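Local coordinates for protein L-amino acid deaminase (Proteus vulgaris, PDB 5I39) that binds FAD and, as a membrane-bound flavoenzyme of the DAO family, probably carries out the oxidative deamination of L-amino acids, at residues K152-I155 and A159-N162; T295-I300 and N322-K327; V368-T373 and E385-L390. All coordinates share one frame; numbering follows the deposited sequence.

Interaction 1: K152-I155 and A159-N162; sequences KTRI and AELN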
loop_
_atom_site.group_PDB
_atom_site.type_symbol
_atom_site.label_atom_id
_atom_site.label_comp_id
_atom_site.label_asym_id
_atom_site.label_seq_id
_atom_site.Cartn_x
_atom_site.Cartn_y
_atom_site.Cartn_z
ATOM N N LYS A 152 -12.789 -8.442 -13.257
ATOM C CA LYS A 152 -12.006 -8.760 -14.465
ATOM C C LYS A 152 -10.952 -9.850 -14.265
ATOM O O LYS A 152 -9.956 -9.901 -14.984
ATOM C CB LYS A 152 -11.385 -7.474 -15.035
ATOM C CG LYS A 152 -12.440 -6.443 -15.426
ATOM C CD LYS A 152 -12.047 -5.559 -16.597
ATOM C CE LYS A 152 -13.261 -4.837 -17.179
ATOM N NZ LYS A 152 -13.785 -5.464 -18.424
ATOM N N THR A 153 -11.218 -10.761 -13.337
ATOM C CA THR A 153 -10.310 -11.861 -13.035
ATOM C C THR A 153 -10.882 -13.161 -13.578
ATOM O O THR A 153 -12.058 -13.464 -13.369
ATOM C CB THR A 153 -10.085 -11.955 -11.530
ATOM O OG1 THR A 153 -9.557 -10.703 -11.094
ATOM C CG2 THR A 153 -9.104 -13.058 -11.180
ATOM N N ARG A 154 -10.042 -13.931 -14.262
ATOM C CA ARG A 154 -10.496 -15.137 -14.940
ATOM C C ARG A 154 -9.325 -16.053 -15.252
ATOM O O ARG A 154 -8.169 -15.616 -15.304
ATOM C CB ARG A 154 -11.249 -14.768 -16.222
ATOM C CG ARG A 154 -10.445 -13.941 -17.209
ATOM C CD ARG A 154 -11.315 -13.373 -18.321
ATOM N NE ARG A 154 -10.540 -12.388 -19.068
ATOM C CZ ARG A 154 -9.657 -12.665 -20.028
ATOM N NH1 ARG A 154 -9.468 -13.909 -20.463
ATOM N NH2 ARG A 154 -8.976 -11.670 -20.589
ATOM N N ILE A 155 -9.638 -17.326 -15.463
ATOM C CA ILE A 155 -8.634 -18.338 -15.778
ATOM C C ILE A 155 -8.334 -18.305 -17.277
ATOM O O ILE A 155 -9.259 -18.298 -18.095
ATOM C CB ILE A 155 -9.126 -19.748 -15.370
ATOM C CG1 ILE A 155 -9.391 -19.828 -13.856
ATOM C CG2 ILE A 155 -8.149 -20.841 -15.808
ATOM C CD1 ILE A 155 -8.172 -19.731 -12.963
ATOM N N ALA A 159 -3.363 -19.205 -26.309
ATOM C CA ALA A 159 -2.740 -18.025 -26.918
ATOM C C ALA A 159 -2.642 -16.824 -25.980
ATOM O O ALA A 159 -1.594 -16.184 -25.903
ATOM C CB ALA A 159 -3.477 -17.636 -28.190
ATOM N N GLU A 160 -3.721 -16.525 -25.261
ATOM C CA GLU A 160 -3.718 -15.370 -24.361
ATOM C C GLU A 160 -2.667 -15.522 -23.258
ATOM O O GLU A 160 -1.948 -14.575 -22.944
ATOM C CB GLU A 160 -5.097 -15.143 -23.750
ATOM C CG GLU A 160 -5.213 -13.800 -23.050
ATOM C CD GLU A 160 -6.608 -13.493 -22.550
ATOM O OE1 GLU A 160 -7.434 -14.417 -22.385
ATOM O OE2 GLU A 160 -6.881 -12.306 -22.297
ATOM N N LEU A 161 -2.576 -16.716 -22.683
ATOM C CA LEU A 161 -1.555 -16.999 -21.679
ATOM C C LEU A 161 -0.146 -16.934 -22.267
ATOM O O LEU A 161 0.761 -16.341 -21.674
ATOM C CB LEU A 161 -1.793 -18.367 -21.040
ATOM C CG LEU A 161 -0.778 -18.808 -19.979
ATOM C CD1 LEU A 161 -0.712 -17.828 -18.818
ATOM C CD2 LEU A 161 -1.121 -20.199 -19.480
ATOM N N ASN A 162 0.031 -17.552 -23.429
ATOM C CA ASN A 162 1.335 -17.577 -24.088
ATOM C C ASN A 162 1.871 -16.179 -24.378
ATOM O O ASN A 162 3.074 -15.935 -24.258
ATOM C CB ASN A 162 1.262 -18.381 -25.387
ATOM C CG ASN A 162 0.929 -19.846 -25.155
ATOM O OD1 ASN A 162 1.145 -20.383 -24.071
ATOM N ND2 ASN A 162 0.391 -20.496 -26.179
#

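Interaction 2: T295-I300 and N322-K327; sequences TSPRVI and NASLEK. With EDO (1,2-ethanediol), chain G.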
loop_
_atom_site.group_PDB
_atom_site.type_symbol
_atom_site.label_atom_id
_atom_site.label_comp_id
_atom_site.label_asym_id
_atom_site.label_seq_id
_atom_site.Cartn_x
_atom_site.Cartn_y
_atom_site.Cartn_z
ATOM N N THR A 295 11.260 -7.209 -8.634
ATOM C CA THR A 295 11.257 -8.658 -8.416
ATOM C C THR A 295 11.700 -8.958 -6.990
ATOM O O THR A 295 12.255 -8.104 -6.319
ATOM C CB THR A 295 12.171 -9.389 -9.435
ATOM O OG1 THR A 295 12.130 -10.805 -9.211
ATOM C CG2 THR A 295 13.618 -8.909 -9.345
ATOM N N SER A 296 11.469 -10.187 -6.547
ATOM C CA SER A 296 11.879 -10.632 -5.211
ATOM C C SER A 296 11.655 -12.132 -5.086
ATOM O O SER A 296 10.777 -12.658 -5.755
ATOM C CB SER A 296 11.062 -9.904 -4.141
ATOM O OG SER A 296 11.150 -10.530 -2.875
ATOM N N PRO A 297 12.433 -12.827 -4.226
ATOM C CA PRO A 297 12.141 -14.252 -3.992
ATOM C C PRO A 297 10.784 -14.537 -3.327
ATOM O O PRO A 297 10.281 -15.651 -3.440
ATOM C CB PRO A 297 13.288 -14.706 -3.081
ATOM C CG PRO A 297 13.826 -13.459 -2.473
ATOM C CD PRO A 297 13.653 -12.398 -3.516
ATOM N N ARG A 298 10.219 -13.551 -2.630
ATOM C CA ARG A 298 8.893 -13.678 -2.022
ATOM C C ARG A 298 8.264 -12.291 -1.875
ATOM O O ARG A 298 8.856 -11.405 -1.253
ATOM C CB ARG A 298 9.000 -14.361 -0.656
ATOM C CG ARG A 298 7.661 -14.768 -0.060
ATOM C CD ARG A 298 7.799 -15.286 1.365
ATOM N NE ARG A 298 8.440 -16.604 1.433
ATOM C CZ ARG A 298 7.815 -17.787 1.402
ATOM N NH1 ARG A 298 6.487 -17.880 1.297
ATOM N NH2 ARG A 298 8.536 -18.904 1.476
ATOM N N VAL A 299 7.069 -12.117 -2.442
ATOM C CA VAL A 299 6.371 -10.812 -2.448
ATOM C C VAL A 299 5.061 -10.757 -1.649
ATOM O O VAL A 299 4.484 -9.675 -1.513
ATOM C CB VAL A 299 6.108 -10.291 -3.887
ATOM C CG1 VAL A 299 7.422 -10.007 -4.594
ATOM C CG2 VAL A 299 5.252 -11.255 -4.704
ATOM N N ILE A 300 4.593 -11.892 -1.130
ATOM C CA ILE A 300 3.391 -11.937 -0.282
ATOM C C ILE A 300 3.727 -12.765 0.967
ATOM O O ILE A 300 4.040 -13.952 0.857
ATOM C CB ILE A 300 2.158 -12.508 -1.043
ATOM C CG1 ILE A 300 1.806 -11.620 -2.256
ATOM C CG2 ILE A 300 0.951 -12.617 -0.111
ATOM C CD1 ILE A 300 0.759 -12.177 -3.184
ATOM N N ASN A 322 20.643 -13.376 -4.713
ATOM C CA ASN A 322 21.343 -13.592 -5.974
ATOM C C ASN A 322 20.769 -14.784 -6.748
ATOM O O ASN A 322 20.552 -14.703 -7.960
ATOM C CB ASN A 322 22.830 -13.804 -5.710
ATOM C CG ASN A 322 23.639 -13.893 -6.987
ATOM O OD1 ASN A 322 23.906 -12.880 -7.627
ATOM N ND2 ASN A 322 24.038 -15.106 -7.362
ATOM N N ALA A 323 20.516 -15.878 -6.032
ATOM C CA ALA A 323 19.920 -17.082 -6.619
ATOM C C ALA A 323 18.515 -16.824 -7.169
ATOM O O ALA A 323 18.123 -17.422 -8.168
ATOM C CB ALA A 323 19.890 -18.208 -5.598
ATOM N N SER A 324 17.771 -15.926 -6.529
ATOM C CA SER A 324 16.452 -15.534 -7.023
ATOM C C SER A 324 16.550 -14.886 -8.406
ATOM O O SER A 324 15.773 -15.214 -9.303
ATOM C CB SER A 324 15.751 -14.590 -6.049
ATOM O OG SER A 324 14.381 -14.474 -6.384
ATOM N N LEU A 325 17.515 -13.986 -8.582
ATOM C CA LEU A 325 17.770 -13.390 -9.896
ATOM C C LEU A 325 18.218 -14.427 -10.918
ATOM O O LEU A 325 17.810 -14.369 -12.076
ATOM C CB LEU A 325 18.802 -12.264 -9.804
ATOM C CG LEU A 325 18.402 -11.068 -8.937
ATOM C CD1 LEU A 325 19.551 -10.081 -8.839
ATOM C CD2 LEU A 325 17.155 -10.365 -9.455
ATOM N N GLU A 326 19.036 -15.382 -10.486
ATOM C CA GLU A 326 19.468 -16.455 -11.376
ATOM C C GLU A 326 18.306 -17.306 -11.877
ATOM O O GLU A 326 18.243 -17.628 -13.066
ATOM C CB GLU A 326 20.524 -17.329 -10.698
ATOM C CG GLU A 326 21.888 -16.660 -10.619
ATOM C CD GLU A 326 22.525 -16.494 -11.985
ATOM O OE1 GLU A 326 22.721 -17.516 -12.672
ATOM O OE2 GLU A 326 22.823 -15.349 -12.379
ATOM N N LYS A 327 17.379 -17.667 -10.996
ATOM C CA LYS A 327 16.248 -18.480 -11.456
ATOM C C LYS A 327 15.242 -17.666 -12.274
ATOM O O LYS A 327 14.640 -18.204 -13.195
ATOM C CB LYS A 327 15.602 -19.304 -10.340
ATOM C CG LYS A 327 14.940 -18.545 -9.221
ATOM C CD LYS A 327 14.398 -19.522 -8.187
ATOM C CE LYS A 327 13.960 -18.825 -6.915
ATOM N NZ LYS A 327 12.765 -17.976 -7.145
HETATM C C1 EDO G . 22.541 -12.739 -10.403
HETATM O O1 EDO G . 21.715 -13.119 -11.506
HETATM C C2 EDO G . 23.901 -12.257 -10.904
HETATM O O2 EDO G . 23.782 -11.168 -11.831
HETATM O O HOH W 1 14.168 -12.185 -7.760
HETATM O O HOH W 2 11.939 -17.670 -4.561
#

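Interaction 3: V368-T373 and E385-L390; sequences VINTAT and ELTADL. With FAD (flavin-adenine dinucleotide), chain B.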
loop_
_atom_site.group_PDB
_atom_site.type_symbol
_atom_site.label_atom_id
_atom_site.label_comp_id
_atom_site.label_asym_id
_atom_site.label_seq_id
_atom_site.Cartn_x
_atom_site.Cartn_y
_atom_site.Cartn_z
ATOM N N VAL A 368 -9.044 7.985 15.699
ATOM C CA VAL A 368 -9.191 6.796 14.875
ATOM C C VAL A 368 -7.818 6.290 14.466
ATOM O O VAL A 368 -6.833 7.036 14.479
ATOM C CB VAL A 368 -10.085 7.040 13.638
ATOM C CG1 VAL A 368 -11.503 7.377 14.067
ATOM C CG2 VAL A 368 -9.527 8.147 12.757
ATOM N N ILE A 369 -7.787 5.009 14.110
ATOM C CA ILE A 369 -6.568 4.297 13.698
ATOM C C ILE A 369 -6.765 3.798 12.275
ATOM O O ILE A 369 -7.827 3.268 11.955
ATOM C CB ILE A 369 -6.294 3.063 14.600
ATOM C CG1 ILE A 369 -5.944 3.491 16.032
ATOM C CG2 ILE A 369 -5.173 2.193 14.028
ATOM C CD1 ILE A 369 -5.994 2.359 17.043
ATOM N N ASN A 370 -5.742 3.951 11.435
ATOM C CA ASN A 370 -5.731 3.395 10.080
ATOM C C ASN A 370 -4.354 2.790 9.869
ATOM O O ASN A 370 -3.405 3.504 9.559
ATOM C CB ASN A 370 -6.023 4.484 9.041
ATOM C CG ASN A 370 -6.127 3.941 7.621
ATOM O OD1 ASN A 370 -6.095 2.735 7.395
ATOM N ND2 ASN A 370 -6.256 4.841 6.654
ATOM N N THR A 371 -4.240 1.478 10.067
ATOM C CA THR A 371 -2.927 0.845 10.127
ATOM C C THR A 371 -3.013 -0.675 9.955
ATOM O O THR A 371 -4.051 -1.220 9.566
ATOM C CB THR A 371 -2.216 1.246 11.456
ATOM O OG1 THR A 371 -0.797 1.136 11.312
ATOM C CG2 THR A 371 -2.678 0.414 12.649
ATOM N N ALA A 372 -1.889 -1.338 10.219
ATOM C CA ALA A 372 -1.814 -2.793 10.354
ATOM C C ALA A 372 -2.200 -3.527 9.077
ATOM O O ALA A 372 -2.897 -4.533 9.127
ATOM C CB ALA A 372 -2.658 -3.280 11.535
ATOM N N THR A 373 -1.727 -3.031 7.938
ATOM C CA THR A 373 -2.049 -3.657 6.667
ATOM C C THR A 373 -0.808 -3.989 5.848
ATOM O O THR A 373 0.152 -3.218 5.798
ATOM C CB THR A 373 -3.041 -2.810 5.846
ATOM O OG1 THR A 373 -3.304 -3.484 4.614
ATOM C CG2 THR A 373 -2.521 -1.405 5.570
ATOM N N GLU A 385 -11.102 7.031 3.093
ATOM C CA GLU A 385 -12.503 7.427 3.213
ATOM C C GLU A 385 -13.152 6.819 4.455
ATOM O O GLU A 385 -13.853 7.513 5.195
ATOM C CB GLU A 385 -13.300 7.047 1.973
ATOM C CG GLU A 385 -14.743 7.532 2.038
ATOM C CD GLU A 385 -15.568 7.203 0.817
ATOM O OE1 GLU A 385 -15.042 6.587 -0.124
ATOM O OE2 GLU A 385 -16.761 7.556 0.808
ATOM N N LEU A 386 -12.937 5.521 4.665
ATOM C CA LEU A 386 -13.509 4.842 5.825
ATOM C C LEU A 386 -13.008 5.442 7.138
ATOM O O LEU A 386 -13.788 5.620 8.071
ATOM C CB LEU A 386 -13.226 3.338 5.783
ATOM C CG LEU A 386 -13.825 2.527 6.943
ATOM C CD1 LEU A 386 -15.340 2.685 7.060
ATOM C CD2 LEU A 386 -13.453 1.065 6.778
ATOM N N THR A 387 -11.718 5.755 7.202
ATOM C CA THR A 387 -11.134 6.356 8.397
ATOM C C THR A 387 -11.807 7.688 8.709
ATOM O O THR A 387 -12.173 7.954 9.855
ATOM C CB THR A 387 -9.623 6.547 8.219
ATOM O OG1 THR A 387 -9.004 5.267 8.058
ATOM C CG2 THR A 387 -9.005 7.230 9.417
ATOM N N ALA A 388 -11.969 8.520 7.686
ATOM C CA ALA A 388 -12.653 9.798 7.848
ATOM C C ALA A 388 -14.120 9.606 8.253
ATOM O O ALA A 388 -14.615 10.320 9.127
ATOM C CB ALA A 388 -12.539 10.625 6.578
ATOM N N ASP A 389 -14.801 8.636 7.644
ATOM C CA ASP A 389 -16.188 8.323 8.010
ATOM C C ASP A 389 -16.288 7.963 9.492
ATOM O O ASP A 389 -17.168 8.453 10.202
ATOM C CB ASP A 389 -16.743 7.147 7.194
ATOM C CG ASP A 389 -16.913 7.455 5.714
ATOM O OD1 ASP A 389 -16.932 8.639 5.324
ATOM O OD2 ASP A 389 -17.040 6.480 4.944
ATOM N N LEU A 390 -15.385 7.103 9.954
ATOM C CA LEU A 390 -15.379 6.688 11.358
ATOM C C LEU A 390 -15.073 7.850 12.291
ATOM O O LEU A 390 -15.729 8.009 13.320
ATOM C CB LEU A 390 -14.382 5.555 11.587
ATOM C CG LEU A 390 -14.728 4.215 10.934
ATOM C CD1 LEU A 390 -13.582 3.238 11.137
ATOM C CD2 LEU A 390 -16.017 3.628 11.481
HETATM P PA FAD B . 4.273 3.942 6.494
HETATM O O1A FAD B . 5.382 3.121 7.162
HETATM O O2A FAD B . 4.508 4.226 5.023
HETATM O O5B FAD B . 4.094 5.363 7.183
HETATM C C5B FAD B . 3.906 5.528 8.581
HETATM C C4B FAD B . 4.643 6.803 8.944
HETATM O O4B FAD B . 4.357 7.127 10.320
HETATM C C3B FAD B . 6.160 6.641 8.830
HETATM O O3B FAD B . 6.672 7.554 7.861
HETATM C C2B FAD B . 6.638 6.907 10.266
HETATM O O2B FAD B . 7.924 7.554 10.331
HETATM C C1B FAD B . 5.513 7.747 10.841
HETATM N N9A FAD B . 5.379 7.718 12.301
HETATM C C8A FAD B . 5.312 6.648 13.069
HETATM N N7A FAD B . 5.128 6.971 14.367
HETATM C C5A FAD B . 5.088 8.297 14.384
HETATM C C6A FAD B . 4.929 9.317 15.417
HETATM N N6A FAD B . 4.781 8.961 16.709
HETATM N N1A FAD B . 4.926 10.613 15.051
HETATM C C2A FAD B . 5.048 10.981 13.768
HETATM N N3A FAD B . 5.222 10.110 12.767
HETATM C C4A FAD B . 5.238 8.798 13.035
HETATM N N1 FAD B . 1.030 -2.912 -0.496
HETATM C C2 FAD B . 0.419 -3.048 -1.676
HETATM O O2 FAD B . -0.736 -2.598 -1.790
HETATM N N3 FAD B . 1.035 -3.662 -2.715
HETATM C C4 FAD B . 2.260 -4.196 -2.655
HETATM O O4 FAD B . 2.773 -4.718 -3.635
HETATM C C4X FAD B . 2.995 -4.111 -1.386
HETATM N N5 FAD B . 4.222 -4.666 -1.191
HETATM C C5X FAD B . 4.906 -4.398 -0.074
HETATM C C6 FAD B . 6.246 -4.768 0.062
HETATM C C7 FAD B . 6.990 -4.443 1.192
HETATM C C7M FAD B . 8.453 -4.812 1.287
HETATM C C8 FAD B . 6.352 -3.705 2.292
HETATM C C8M FAD B . 7.121 -3.295 3.525
HETATM C C9 FAD B . 5.006 -3.354 2.168
HETATM C C9A FAD B . 4.262 -3.673 1.038
HETATM N N10 FAD B . 2.912 -3.321 0.918
HETATM C C10 FAD B . 2.267 -3.408 -0.313
HETATM C "C1'" FAD B . 2.203 -2.683 2.008
HETATM C "C2'" FAD B . 2.224 -1.196 1.964
HETATM O "O2'" FAD B . 3.525 -0.764 1.580
HETATM C "C3'" FAD B . 1.851 -0.701 3.358
HETATM O "O3'" FAD B . 0.639 -1.339 3.838
HETATM C "C4'" FAD B . 1.629 0.792 3.419
HETATM O "O4'" FAD B . 2.742 1.484 2.821
HETATM C "C5'" FAD B . 1.471 1.225 4.865
HETATM O "O5'" FAD B . 1.324 2.646 4.848
HETATM P P FAD B . 1.375 3.448 6.255
HETATM O O1P FAD B . 1.130 4.891 5.934
HETATM O O2P FAD B . 0.511 2.735 7.273
HETATM O O3P FAD B . 2.888 3.172 6.778
#

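Interaction 1: K152-I155 and A159-N162
Arg154 and Glu160 carry this contact by themselves, reaching for each other from opposite directions across the turn that joins 152-155 to 159-162. The approach to the arginine begins at Lys152, whose backbone is hydrogen-bonded to Glu179, and continues through Thr153, whose side chain touches Ile138 of helix 128-143. At Arg154 the CG lies between the backbone N and the carbonyl carbon (chi1 58°), and from there the chain runs extended to NE, which takes the guanidinium well clear of the strand. Glu160 replies with an equally stretched chain. The grip is end-on and two-pronged: Arg154 NH1 gives a hydrogen to Glu160 OE1 at 2.8 Å, nearly straight at 174°, while Arg154 NH2 gives one to Glu160 OE2, also at 2.8 Å. Both oxygens are met on their syn sides and lie close to the guanidinium plane, although the two flat groups are twisted 28° apart. With one nitrogen to each oxygen, the pairing fixes the rotation of both groups. Strand 153-156 passes almost directly into helix 158-164, so this is a salt bridge across a tight strand-to-helix connection, at an edge of the large mixed sheet, where the strand pairs antiparallel with 175-178. Arg154 NH2 has a second salt-bridge partner in Glu179 OE1; the shared guanidinium probably offsets the repulsion between the two carboxylates and favours their charged forms. Phe177 touches the side chains of both Arg154 and Glu160. Ile155 touches Val134 and Ile138 of helix 128-143.

Interaction 2: T295-I300 and N322-K327
The backbones draw nearest at Pro297 and Ser324, whose CA atoms are 5.4 Å apart, where the irregular chain leaving strand 293-295 passes beside helix 318-331. This helix packs on the large mixed sheet, against strands 257-266 and 293-295; in DAO-family enzymes such a sheet usually forms the substrate domain beside the FAD-binding domain. Ser324 points its hydroxyl at the proline: Ser324 OG sits 3.3 Å from Pro297 CA, and the proline nitrogen, equally near, has no hydrogen to offer it. Instead the hydroxyl is linked through a water, 2.7 Å from Ser324 OG, which donates to Thr295 OG1 at 2.9 Å. The threonine oxygen is also hydrogen-bonded to Phe284 O, so it joins the sheet and the water at once. Having OG1 anti to the backbone N (chi1 -179°) leaves the Thr295 methyl to face the helix, and there Thr295 CG2 meets Leu325 CD2 at 3.8 Å. Leu325 also reaches Gln264 and Ile266 of strand 257-266. A second water bridge joins Pro297 to Lys327: this water donates to Pro297 O at 2.8 Å and accepts from Lys327 NZ, whose ammonium is held by Gly281 O as well. Beyond the contact, on the helix itself, an ethanediol probably left from crystallisation is hydrogen-bonded to Lys329 NZ and donates from its O1 to Glu326 OE2 at 2.6 Å.

Interaction 3: V368-T373 and E385-L390
Thr387 and Val368 give up the most surface here, with Asn370 next, and together they seat helix 385-390 on strand 368-371. The segment axes approach to 8.5 Å and run almost antiparallel, at 168°. Thr387 is the middle of the contact. Its CG2 is anti to the backbone N (chi1 -63° for OG1), which sends the methyl to the strand, and Thr387 CG2 presses on Val368 CG2 at 3.5 Å. The other valine branch serves the next turn of the helix, Val368 CG1 lying 4.2 Å from Leu390 CB. Asn370 crosses Thr387 at about a right angle. Thr387 OG1 comes within 3.1 Å of Asn370 ND2, but the angle is too poor for a hydrogen bond; the hydroxyl is bonded instead to Ser383 O, one turn back in its own helix, and the amide makes a weak hydrogen bond to Thr52 OG1 in helix 47-58. The two polar ends therefore meet crosswise without bonding. Past the strand, Thr373 O accepts a hydrogen bond from FAD O3' at 2.8 Å, and Gly376 N, at the start of the returning helix, also binds the cofactor. Strand 367-371, parallel to 235-237 and antiparallel to 357-360, forms with its loop and returning helix 376-392 a second strand-loop-helix unit of the FAD-binding domain, beside the glycine-rich, probably Rossmann-type one of strand 40-43 and helix 47-58.

In the fold
The three contacts follow one another along the chain without touching. Interaction 3 belongs to the FAD-binding sheet and reaches the cofactor directly, through Thr373. Interactions 1 and 2 each join a helix to the larger mixed sheet or to the chain leaving it, with centres about 24 Å apart. Interaction 2 is the nearer to the flavin site: the nearest atoms of the Ser296 side chain and FAD are about 8 Å apart, those of the Ser296 and Tyr80 side chains about 5 Å. Interactions 2 and 3 lie on opposite sides of the chain's centre, about 33 Å between centres. Interaction 1 is a surface contact away from the known sites, its centre about 35 Å from that of interaction 3.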